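Side-chain contacts in putative secreted cellulose binding protein (Streptomyces coelicolor, PDB 4OY7), which cleaves cellulose oxidatively with the help of copper, this chain being the lytic polysaccharide monooxygenase domain of a longer cellulose-binding protein: residues Y62-D65 and G66-C69; A31-A34 and A35-S39. All coordinates share one frame; numbering follows the deposited sequence.

Contact 1. Residues Y62-D65 and G66-C69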
loop_
_atom_site.group_PDB
_atom_site.type_symbol
_atom_site.label_atom_id
_atom_site.label_comp_id
_atom_site.label_asym_id
_atom_site.label_seq_id
_atom_site.Cartn_x
_atom_site.Cartn_y
_atom_site.Cartn_z
ATOM N N TYR A 62 -0.104 11.856 14.515
ATOM C CA TYR A 62 1.331 11.718 14.237
ATOM C C TYR A 62 1.665 11.674 12.716
ATOM O O TYR A 62 2.566 12.380 12.280
ATOM C CB TYR A 62 1.888 10.474 14.952
ATOM C CG TYR A 62 3.296 10.193 14.539
ATOM C CD1 TYR A 62 4.323 11.052 14.910
ATOM C CD2 TYR A 62 3.599 9.113 13.717
ATOM C CE1 TYR A 62 5.622 10.835 14.500
ATOM C CE2 TYR A 62 4.886 8.882 13.307
ATOM C CZ TYR A 62 5.893 9.753 13.692
ATOM O OH TYR A 62 7.188 9.532 13.302
ATOM N N VAL A 63 0.988 10.809 11.958
ATOM C CA VAL A 63 1.108 10.746 10.469
ATOM C C VAL A 63 0.103 11.746 9.918
ATOM O O VAL A 63 -1.098 11.587 10.118
ATOM C CB VAL A 63 0.887 9.296 9.928
ATOM C CG1 VAL A 63 1.093 9.159 8.422
ATOM C CG2 VAL A 63 1.799 8.326 10.650
ATOM N N PRO A 64 0.581 12.819 9.268
ATOM C CA PRO A 64 -0.377 13.850 8.860
ATOM C C PRO A 64 -1.370 13.372 7.812
ATOM O O PRO A 64 -1.015 12.529 6.996
ATOM C CB PRO A 64 0.518 14.972 8.312
ATOM C CG PRO A 64 1.800 14.783 9.044
ATOM C CD PRO A 64 1.970 13.294 9.139
ATOM N N ASP A 65 -2.608 13.883 7.863
ATOM C CA ASP A 65 -3.577 13.593 6.798
ATOM C C ASP A 65 -2.936 13.917 5.459
ATOM O O ASP A 65 -2.161 14.861 5.345
ATOM C CB ASP A 65 -4.887 14.373 6.937
ATOM C CG ASP A 65 -5.745 13.942 8.117
ATOM O OD1 ASP A 65 -5.658 12.790 8.547
ATOM O OD2 ASP A 65 -6.547 14.781 8.599
ATOM N N GLY A 66 -3.214 13.083 4.462
ATOM C CA GLY A 66 -2.694 13.313 3.127
ATOM C C GLY A 66 -1.280 12.841 2.893
ATOM O O GLY A 66 -0.757 13.075 1.818
ATOM N N THR A 67 -0.663 12.171 3.877
ATOM C CA THR A 67 0.720 11.671 3.734
ATOM C C THR A 67 0.870 10.196 4.091
ATOM O O THR A 67 2.004 9.693 4.135
ATOM C CB THR A 67 1.717 12.456 4.584
ATOM O OG1 THR A 67 1.558 12.122 5.969
ATOM C CG2 THR A 67 1.545 13.917 4.351
ATOM N N LEU A 68 -0.252 9.510 4.297
ATOM C CA LEU A 68 -0.184 8.117 4.738
ATOM C C LEU A 68 0.611 7.257 3.754
ATOM O O LEU A 68 1.371 6.368 4.157
ATOM C CB LEU A 68 -1.574 7.483 4.964
ATOM C CG LEU A 68 -2.195 7.727 6.347
ATOM C CD1 LEU A 68 -2.426 9.222 6.530
ATOM C CD2 LEU A 68 -3.512 6.997 6.537
ATOM N N CYS A 69 0.434 7.511 2.461
ATOM C CA CYS A 69 1.010 6.631 1.434
ATOM C C CYS A 69 2.517 6.771 1.254
ATOM O O CYS A 69 3.131 5.969 0.551
ATOM C CB CYS A 69 0.301 6.795 0.083
ATOM S SG CYS A 69 -1.504 6.654 0.200
#

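Contact 2. Residues A31-A34 and A35-S39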
loop_
_atom_site.group_PDB
_atom_site.type_symbol
_atom_site.label_atom_id
_atom_site.label_comp_id
_atom_site.label_asym_id
_atom_site.label_seq_id
_atom_site.Cartn_x
_atom_site.Cartn_y
_atom_site.Cartn_z
ATOM N N ALA A 31 -0.535 8.171 -13.905
ATOM C CA ALA A 31 -0.244 8.507 -12.526
ATOM C C ALA A 31 1.165 7.982 -12.140
ATOM O O ALA A 31 1.903 8.637 -11.434
ATOM C CB ALA A 31 -1.309 7.968 -11.590
ATOM N N CYS A 32 1.523 6.799 -12.627
ATOM C CA CYS A 32 2.853 6.252 -12.425
ATOM C C CYS A 32 3.925 7.090 -13.107
ATOM O O CYS A 32 4.962 7.362 -12.525
ATOM C CB CYS A 32 2.924 4.801 -12.899
ATOM S SG CYS A 32 1.871 3.629 -12.012
ATOM N N GLN A 33 3.673 7.511 -14.341
ATOM C CA GLN A 33 4.607 8.411 -15.023
ATOM C C GLN A 33 4.791 9.709 -14.243
ATOM O O GLN A 33 5.918 10.188 -14.086
ATOM C CB GLN A 33 4.152 8.721 -16.448
ATOM C CG GLN A 33 5.150 9.595 -17.195
ATOM C CD GLN A 33 6.507 8.927 -17.350
ATOM O OE1 GLN A 33 7.520 9.404 -16.824
ATOM N NE2 GLN A 33 6.531 7.810 -18.066
ATOM N N ALA A 34 3.695 10.271 -13.736
ATOM C CA ALA A 34 3.766 11.522 -12.990
ATOM C C ALA A 34 4.572 11.352 -11.715
ATOM O O ALA A 34 5.381 12.217 -11.388
ATOM C CB ALA A 34 2.374 12.039 -12.662
ATOM N N ALA A 35 4.363 10.235 -11.017
ATOM C CA ALA A 35 5.086 9.962 -9.775
ATOM C C ALA A 35 6.553 9.705 -10.040
ATOM O O ALA A 35 7.411 10.089 -9.242
ATOM C CB ALA A 35 4.478 8.778 -9.038
ATOM N N LEU A 36 6.865 9.058 -11.154
ATOM C CA LEU A 36 8.268 8.855 -11.524
ATOM C C LEU A 36 8.943 10.202 -11.794
ATOM O O LEU A 36 10.064 10.464 -11.343
ATOM C CB LEU A 36 8.384 7.948 -12.754
ATOM C CG LEU A 36 9.783 7.687 -13.313
ATOM C CD1 LEU A 36 10.633 6.944 -12.299
ATOM C CD2 LEU A 36 9.721 6.887 -14.591
ATOM N N ASP A 37 8.251 11.062 -12.532
ATOM C CA ASP A 37 8.782 12.378 -12.888
ATOM C C ASP A 37 8.959 13.263 -11.642
ATOM O O ASP A 37 9.941 14.021 -11.541
ATOM C CB ASP A 37 7.873 13.066 -13.913
ATOM C CG ASP A 37 7.898 12.395 -15.293
ATOM O OD1 ASP A 37 6.945 12.615 -16.087
ATOM O OD2 ASP A 37 8.870 11.666 -15.606
ATOM N N GLN A 38 8.043 13.174 -10.688
ATOM C CA GLN A 38 8.213 13.956 -9.468
ATOM C C GLN A 38 9.204 13.362 -8.461
ATOM O O GLN A 38 10.184 14.004 -8.093
ATOM C CB GLN A 38 6.893 14.203 -8.772
ATOM C CG GLN A 38 7.149 14.879 -7.433
ATOM C CD GLN A 38 5.908 15.242 -6.667
ATOM O OE1 GLN A 38 4.889 15.595 -7.248
ATOM N NE2 GLN A 38 6.006 15.184 -5.334
ATOM N N SER A 39 8.966 12.139 -8.011
ATOM C CA SER A 39 9.751 11.606 -6.890
ATOM C C SER A 39 10.954 10.758 -7.287
ATOM O O SER A 39 11.810 10.481 -6.446
ATOM C CB SER A 39 8.842 10.841 -5.931
ATOM O OG SER A 39 8.009 11.726 -5.210
#

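Contact 1. Residues Y62-D65 and G66-C69
P64 and T67 form the two ends of a tight local turn in the long connection between strands 51-52 and 92-94, where backbone and side chain of T67 share one acceptor. The carbonyl oxygen P64 O receives T67 N at 3.2 Å, the bond that closes the turn, and T67 OG1 at 2.8 Å. Both donors come from the same face of the carbonyl plane, the hydroxyl tilted 24° from it. With chi1 at 73°, OG1 stands between the backbone N and the carbonyl carbon of T67, which swings it back over the start of the turn, where P64 CD also lies 3.4 Å from OG1. A valine here would probably leave P64 O with the backbone N-H as its one remaining donor from the turn. On the buried flank, V63 and L68 meet almost at right angles, V63 CG1 lying 4.0 Å from L68 CD1. That same L68 CD1 packs 3.6 Å from P64 O, and L68 also touches W131. The D65 side chain starts away from 66-69, and its OD1 accepts the backbone N-H of W131. G66, with phi of 82°, occupies the third position, where a beta carbon would come too close to D65 O. The backbone of D65 and G66 makes P64 to T67 a type II beta turn, with glycine where this turn type commonly has it, leading into the 3-10 segment that begins at L68.

Contact 2. Residues A31-A34 and A35-S39
Q33 and D37, one helical turn apart, lie obliquely across each other on the outer side of helix 30-39. The chain of Q33 leaves with CG anti to the backbone N (chi1 -177°) and bends at the next bond, so that its amide end folds forward along the helix toward the carboxylate of D37. D37 has CG beside its own backbone N, and its carboxylate comes back toward the preceding turn. The two flat groups are inclined 35° to each other, and Q33 CG passes 3.7 Å from D37 OD1. Which amide atom of Q33 faces D37 is uncertain, since the amide is probably turned over in the model and a second conformer exists. Beneath this pair the backbone bond D37 N to Q33 O, 2.9 Å long, joins the same two residues, and D37 CB sits 3.5 Å from Q33 O.

The neighbouring positions repeat the pattern: A35 N bonds to A31 O at 3.0 Å, and L36 N and Q38 N reach C32 O and A34 O. A35 CB lies 3.5 Å from A31 O. A31, C32 and A35 are buried; A31 touches D88, and C32 packs on P90 and is joined to C14 by a disulfide, which ties this helix to helix 10-18. The Q33 side chain is about 5 Å from that of D26, a residue that binds calcium in a structure of this protein, though none is bound to it here. This i to i+4 ladder is that of an alpha-helix, made amphipathic by burying A31, C32 and A35 while Q33 and D37 stay more exposed.

The two contacts come in series along the chain: contact 2 closes on helix 30-39 before contact 1 opens in the loop between strands 51-52 and 92-94. Their centres are 19 Å apart and their nearest atoms about 9 Å, so they do not touch, although both belong to the one monooxygenase domain. Contact 2 lies in the helical region between strands 4-6 and 51-52, whereas contact 1 is joined to the beta framework, since C188 is on strand 184-193. Each contains one half of a disulfide, C32 with C14 and C69 with C188, so the two cystines fasten separate parts of the domain; neither contact includes H1 or H110, the copper-binding histidines.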